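Local coordinates for protein PHOX (Pseudomonas fluorescens, PDB 4A9V) that probably hydrolyses phosphate monoesters as an alkaline phosphatase, using a cofactor of two bridged iron ions and calcium held within a beta-propeller, at residues G379-V391 with C400-Q413. Residues are numbered along the deposited sequence; the frame is centred on the assembly and turned at random.
Sequences GATRMDRPEWIVV and CTLTNNAKRGEDGQ. With CA (calcium ion), chain R; CA (calcium ion), chain Q; FEO (mu-oxo-diiron), chain S.
The guanidinium of R385, in one of its two deposited conformers, lies over T403, whose CG2 stands 3.4 Å from R385 CZ, above the centre of the plane. A bend at chi3 (61°) turns the group back across the methyl; its NE forms a salt bridge with D292, which also binds iron, and its NH1 gives a weak bond to N404 OD1, a side chain whose stronger polar partner is S477. Beside it, E387 chelates one calcium through both carboxylate oxygens, and its OE2 lies 2.2 Å from FE2 of the mu-oxo-diiron and also binds the second calcium. Its chain is extended beyond CG (chi2 -163°), which carries the carboxylate to the metals. T403 CB packs 3.1 Å from E387 OE1, while T403 OG1 bonds to the carbonyl of P478.

Next to the metal site, 386-391 and 400-402 form an antiparallel hairpin with axes 4.8 Å apart. E387 N donates to T401 O and T401 N to W388 O; the one-residue shift in register between the P386-L402 and I389-C400 pairs marks a beta bulge. On the face carrying those four side chains, C400 SG rests 3.6 Å from I389 CG1.

Farther along, D384 OD1 takes three N-H groups: R408 NE on its syn side at 2.8 Å, and R408 NH2 and N405 ND2 from opposite sides of the carboxylate plane. R408 NH2 also reaches R382 O at 2.9 Å, with D384 OD1 and R382 O both at the guanidinium edge. A leucine in place of R408 would probably leave D384 OD1 without its salt-bridge partner and the 405-413 loop less firmly tied to R382. The chemistry implies two zones: acidic oxygens hold the metals, with R385 probably offsetting some negative charge, while the R408-D384 salt bridge probably helps hold the loop.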
# COMPACT_ATOMS: atom_id res chain seq x y z
N GLY A 379 -4.58 -15.50 -19.02
CA GLY A 379 -5.88 -14.85 -19.19
C GLY A 379 -6.47 -14.29 -17.90
O GLY A 379 -7.68 -14.33 -17.70
N ALA A 380 -5.63 -13.67 -17.08
CA ALA A 380 -6.12 -12.90 -15.94
C ALA A 380 -7.03 -11.76 -16.41
O ALA A 380 -6.87 -11.23 -17.51
CB ALA A 380 -4.94 -12.36 -15.15
N THR A 381 -7.95 -11.35 -15.54
CA THR A 381 -8.84 -10.24 -15.85
C THR A 381 -8.19 -8.90 -15.51
O THR A 381 -7.78 -8.67 -14.37
CB THR A 381 -10.15 -10.35 -15.05
OG1 THR A 381 -10.77 -11.62 -15.30
CG2 THR A 381 -11.11 -9.21 -15.39
N ARG A 382 -8.13 -8.02 -16.49
CA ARG A 382 -7.59 -6.67 -16.29
C ARG A 382 -8.52 -5.85 -15.40
O ARG A 382 -9.72 -5.81 -15.64
CB ARG A 382 -7.42 -6.00 -17.65
CG ARG A 382 -6.44 -6.73 -18.56
CD ARG A 382 -6.20 -5.96 -19.84
NE ARG A 382 -5.35 -4.80 -19.59
CZ ARG A 382 -4.91 -3.99 -20.54
NH1 ARG A 382 -5.43 -4.07 -21.76
NH2 ARG A 382 -4.01 -3.05 -20.27
N MET A 383 -7.95 -5.21 -14.38
CA MET A 383 -8.73 -4.58 -13.32
C MET A 383 -8.53 -3.07 -13.25
O MET A 383 -7.49 -2.54 -13.66
CB MET A 383 -8.38 -5.20 -11.96
CG MET A 383 -8.57 -6.71 -11.88
SD MET A 383 -10.25 -7.29 -12.22
CE MET A 383 -11.09 -6.77 -10.73
N ASP A 384 -9.49 -2.40 -12.62
CA ASP A 384 -9.43 -0.95 -12.40
C ASP A 384 -8.56 -0.60 -11.18
O ASP A 384 -9.07 -0.17 -10.14
CB ASP A 384 -10.84 -0.38 -12.17
CG ASP A 384 -11.72 -0.37 -13.41
OD1 ASP A 384 -11.23 -0.67 -14.52
OD2 ASP A 384 -12.90 0.02 -13.24
N ARG A 385 -7.24 -0.72 -11.34
CA ARG A 385 -6.27 -0.30 -10.32
C ARG A 385 -6.56 -0.89 -8.94
O ARG A 385 -6.91 -0.18 -8.00
CB ARG A 385 -6.19 1.22 -10.22
CG ARG A 385 -5.65 1.88 -11.48
CD ARG A 385 -5.42 3.35 -11.23
NE ARG A 385 -4.43 3.53 -10.18
CZ ARG A 385 -4.34 4.61 -9.41
NH1 ARG A 385 -4.99 5.71 -9.76
NH2 ARG A 385 -3.50 4.62 -8.38
N PRO A 386 -6.28 -2.19 -8.78
CA PRO A 386 -6.32 -2.78 -7.45
C PRO A 386 -5.36 -2.09 -6.50
O PRO A 386 -4.17 -1.95 -6.81
CB PRO A 386 -5.89 -4.23 -7.69
CG PRO A 386 -6.03 -4.46 -9.15
CD PRO A 386 -5.82 -3.14 -9.81
N GLU A 387 -5.88 -1.65 -5.36
CA GLU A 387 -5.03 -1.16 -4.30
C GLU A 387 -5.15 -2.10 -3.09
O GLU A 387 -4.79 -3.27 -3.22
CB GLU A 387 -5.24 0.34 -4.03
CG GLU A 387 -4.70 1.17 -5.20
CD GLU A 387 -4.49 2.64 -4.87
OE1 GLU A 387 -5.49 3.38 -4.88
OE2 GLU A 387 -3.33 3.07 -4.65
N TRP A 388 -5.59 -1.64 -1.93
CA TRP A 388 -5.49 -2.48 -0.74
C TRP A 388 -6.50 -3.61 -0.74
O TRP A 388 -7.65 -3.46 -1.16
CB TRP A 388 -5.69 -1.68 0.53
CG TRP A 388 -4.58 -0.72 0.84
CD1 TRP A 388 -4.00 0.23 0.00
CD2 TRP A 388 -4.09 -0.40 2.17
NE1 TRP A 388 -3.18 1.06 0.71
CE2 TRP A 388 -3.24 0.77 2.03
CE3 TRP A 388 -4.35 -0.89 3.44
CZ2 TRP A 388 -2.64 1.37 3.12
CZ3 TRP A 388 -3.76 -0.25 4.53
CH2 TRP A 388 -2.93 0.86 4.37
N ILE A 389 -6.09 -4.72 -0.12
CA ILE A 389 -6.94 -5.87 0.14
C ILE A 389 -6.95 -6.15 1.64
O ILE A 389 -5.91 -6.05 2.30
CB ILE A 389 -6.41 -7.11 -0.63
CG1 ILE A 389 -6.41 -6.82 -2.13
CG2 ILE A 389 -7.26 -8.34 -0.32
CD1 ILE A 389 -5.72 -7.87 -2.98
N VAL A 390 -8.13 -6.50 2.16
CA VAL A 390 -8.23 -6.93 3.56
C VAL A 390 -9.14 -8.15 3.64
O VAL A 390 -9.99 -8.38 2.78
CB VAL A 390 -8.78 -5.81 4.49
CG1 VAL A 390 -7.77 -4.67 4.61
CG2 VAL A 390 -10.14 -5.31 4.02
N VAL A 391 -8.97 -8.90 4.72
CA VAL A 391 -9.73 -10.11 4.98
C VAL A 391 -10.50 -9.90 6.28
O VAL A 391 -9.91 -9.59 7.32
CB VAL A 391 -8.77 -11.32 5.12
CG1 VAL A 391 -9.55 -12.58 5.43
CG2 VAL A 391 -7.94 -11.50 3.85
N CYS A 400 -11.28 -5.56 -1.78
CA CYS A 400 -10.20 -4.97 -2.56
C CYS A 400 -10.71 -3.67 -3.17
O CYS A 400 -11.74 -3.66 -3.85
CB CYS A 400 -9.81 -5.93 -3.69
SG CYS A 400 -8.45 -5.36 -4.74
N THR A 401 -9.98 -2.58 -2.96
CA THR A 401 -10.33 -1.35 -3.66
C THR A 401 -9.85 -1.41 -5.11
O THR A 401 -8.79 -1.96 -5.42
CB THR A 401 -9.74 -0.12 -2.96
OG1 THR A 401 -8.34 -0.30 -2.79
CG2 THR A 401 -10.40 0.11 -1.61
N LEU A 402 -10.69 -0.89 -5.99
CA LEU A 402 -10.36 -0.69 -7.39
C LEU A 402 -10.52 0.81 -7.61
O LEU A 402 -11.64 1.34 -7.66
CB LEU A 402 -11.33 -1.49 -8.27
CG LEU A 402 -11.34 -3.01 -8.06
CD1 LEU A 402 -12.44 -3.65 -8.89
CD2 LEU A 402 -9.98 -3.58 -8.44
N THR A 403 -9.41 1.53 -7.49
CA THR A 403 -9.50 2.92 -7.06
C THR A 403 -10.13 3.82 -8.13
O THR A 403 -10.87 4.74 -7.80
CB THR A 403 -8.13 3.44 -6.56
OG1 THR A 403 -8.35 4.64 -5.81
CG2 THR A 403 -7.15 3.72 -7.67
N ASN A 404 -9.82 3.54 -9.40
CA ASN A 404 -10.40 4.21 -10.56
C ASN A 404 -9.72 3.64 -11.81
O ASN A 404 -8.80 2.83 -11.71
CB ASN A 404 -10.25 5.74 -10.48
CG ASN A 404 -8.82 6.18 -10.19
OD1 ASN A 404 -7.90 5.88 -10.95
ND2 ASN A 404 -8.65 6.95 -9.11
N ASN A 405 -10.22 4.00 -12.99
CA ASN A 405 -9.56 3.65 -14.24
C ASN A 405 -10.15 4.44 -15.38
O ASN A 405 -11.13 4.04 -16.01
CB ASN A 405 -9.69 2.15 -14.53
CG ASN A 405 -8.95 1.74 -15.78
OD1 ASN A 405 -8.29 2.55 -16.42
ND2 ASN A 405 -8.97 0.44 -16.07
N ALA A 406 -9.51 5.56 -15.67
CA ALA A 406 -9.96 6.45 -16.72
C ALA A 406 -9.93 5.78 -18.10
O ALA A 406 -10.58 6.26 -19.03
CB ALA A 406 -9.10 7.71 -16.73
N LYS A 407 -9.18 4.69 -18.22
CA LYS A 407 -9.05 4.03 -19.52
C LYS A 407 -9.99 2.84 -19.69
O LYS A 407 -10.03 2.23 -20.75
CB LYS A 407 -7.61 3.58 -19.76
CG LYS A 407 -6.59 4.70 -19.85
CD LYS A 407 -5.18 4.13 -19.91
CE LYS A 407 -4.18 5.13 -20.44
NZ LYS A 407 -2.93 4.46 -20.90
N ARG A 408 -10.80 2.53 -18.68
CA ARG A 408 -11.79 1.47 -18.84
C ARG A 408 -12.71 1.78 -20.03
O ARG A 408 -13.17 2.91 -20.19
CB ARG A 408 -12.60 1.28 -17.56
CG ARG A 408 -13.67 0.19 -17.62
CD ARG A 408 -13.13 -1.20 -17.93
NE ARG A 408 -12.12 -1.62 -16.97
CZ ARG A 408 -11.52 -2.81 -16.98
NH1 ARG A 408 -11.76 -3.68 -17.95
NH2 ARG A 408 -10.64 -3.11 -16.03
N GLY A 409 -12.91 0.78 -20.89
CA GLY A 409 -13.67 0.97 -22.11
C GLY A 409 -12.81 1.07 -23.36
O GLY A 409 -13.31 0.88 -24.46
N GLU A 410 -11.55 1.46 -23.20
CA GLU A 410 -10.65 1.48 -24.34
C GLU A 410 -10.39 0.05 -24.81
O GLU A 410 -10.61 -0.91 -24.07
CB GLU A 410 -9.34 2.20 -23.97
CG GLU A 410 -9.56 3.68 -23.67
CD GLU A 410 -8.29 4.41 -23.29
OE1 GLU A 410 -7.18 3.92 -23.60
OE2 GLU A 410 -8.41 5.57 -22.85
N ASP A 411 -10.00 -0.08 -26.07
CA ASP A 411 -9.71 -1.39 -26.62
C ASP A 411 -8.76 -2.15 -25.70
O ASP A 411 -7.70 -1.65 -25.32
CB ASP A 411 -9.09 -1.25 -28.01
CG ASP A 411 -10.13 -1.04 -29.09
OD1 ASP A 411 -11.32 -0.85 -28.75
OD2 ASP A 411 -9.74 -0.94 -30.27
N GLY A 412 -9.15 -3.37 -25.34
CA GLY A 412 -8.36 -4.21 -24.46
C GLY A 412 -8.79 -4.15 -23.00
O GLY A 412 -8.35 -4.98 -22.20
N GLN A 413 -9.62 -3.17 -22.65
CA GLN A 413 -10.15 -3.04 -21.29
C GLN A 413 -11.66 -2.90 -21.34
O GLN A 413 -12.22 -1.84 -21.05
CB GLN A 413 -9.52 -1.84 -20.57
CG GLN A 413 -8.02 -1.96 -20.41
CD GLN A 413 -7.43 -0.96 -19.43
OE1 GLN A 413 -7.79 -0.95 -18.26
NE2 GLN A 413 -6.48 -0.17 -19.89
CA CA R . -4.09 5.49 -4.76
CA CA Q . -2.28 3.71 -2.11
FE1 FEO S . 1.17 3.68 -3.33
FE2 FEO S . -1.38 2.35 -5.28
O FEO S . -0.68 3.57 -3.96
O HOH W 1 -11.24 -6.52 -17.78
O HOH W 2 -6.25 8.01 -7.83
O HOH W 3 -2.10 5.97 -5.99
O HOH W 4 -1.08 2.83 -0.09
O HOH W 5 0.28 4.85 -1.75
O HOH W 6 -2.76 5.26 -0.23
O HOH W 7 -1.99 6.01 -3.34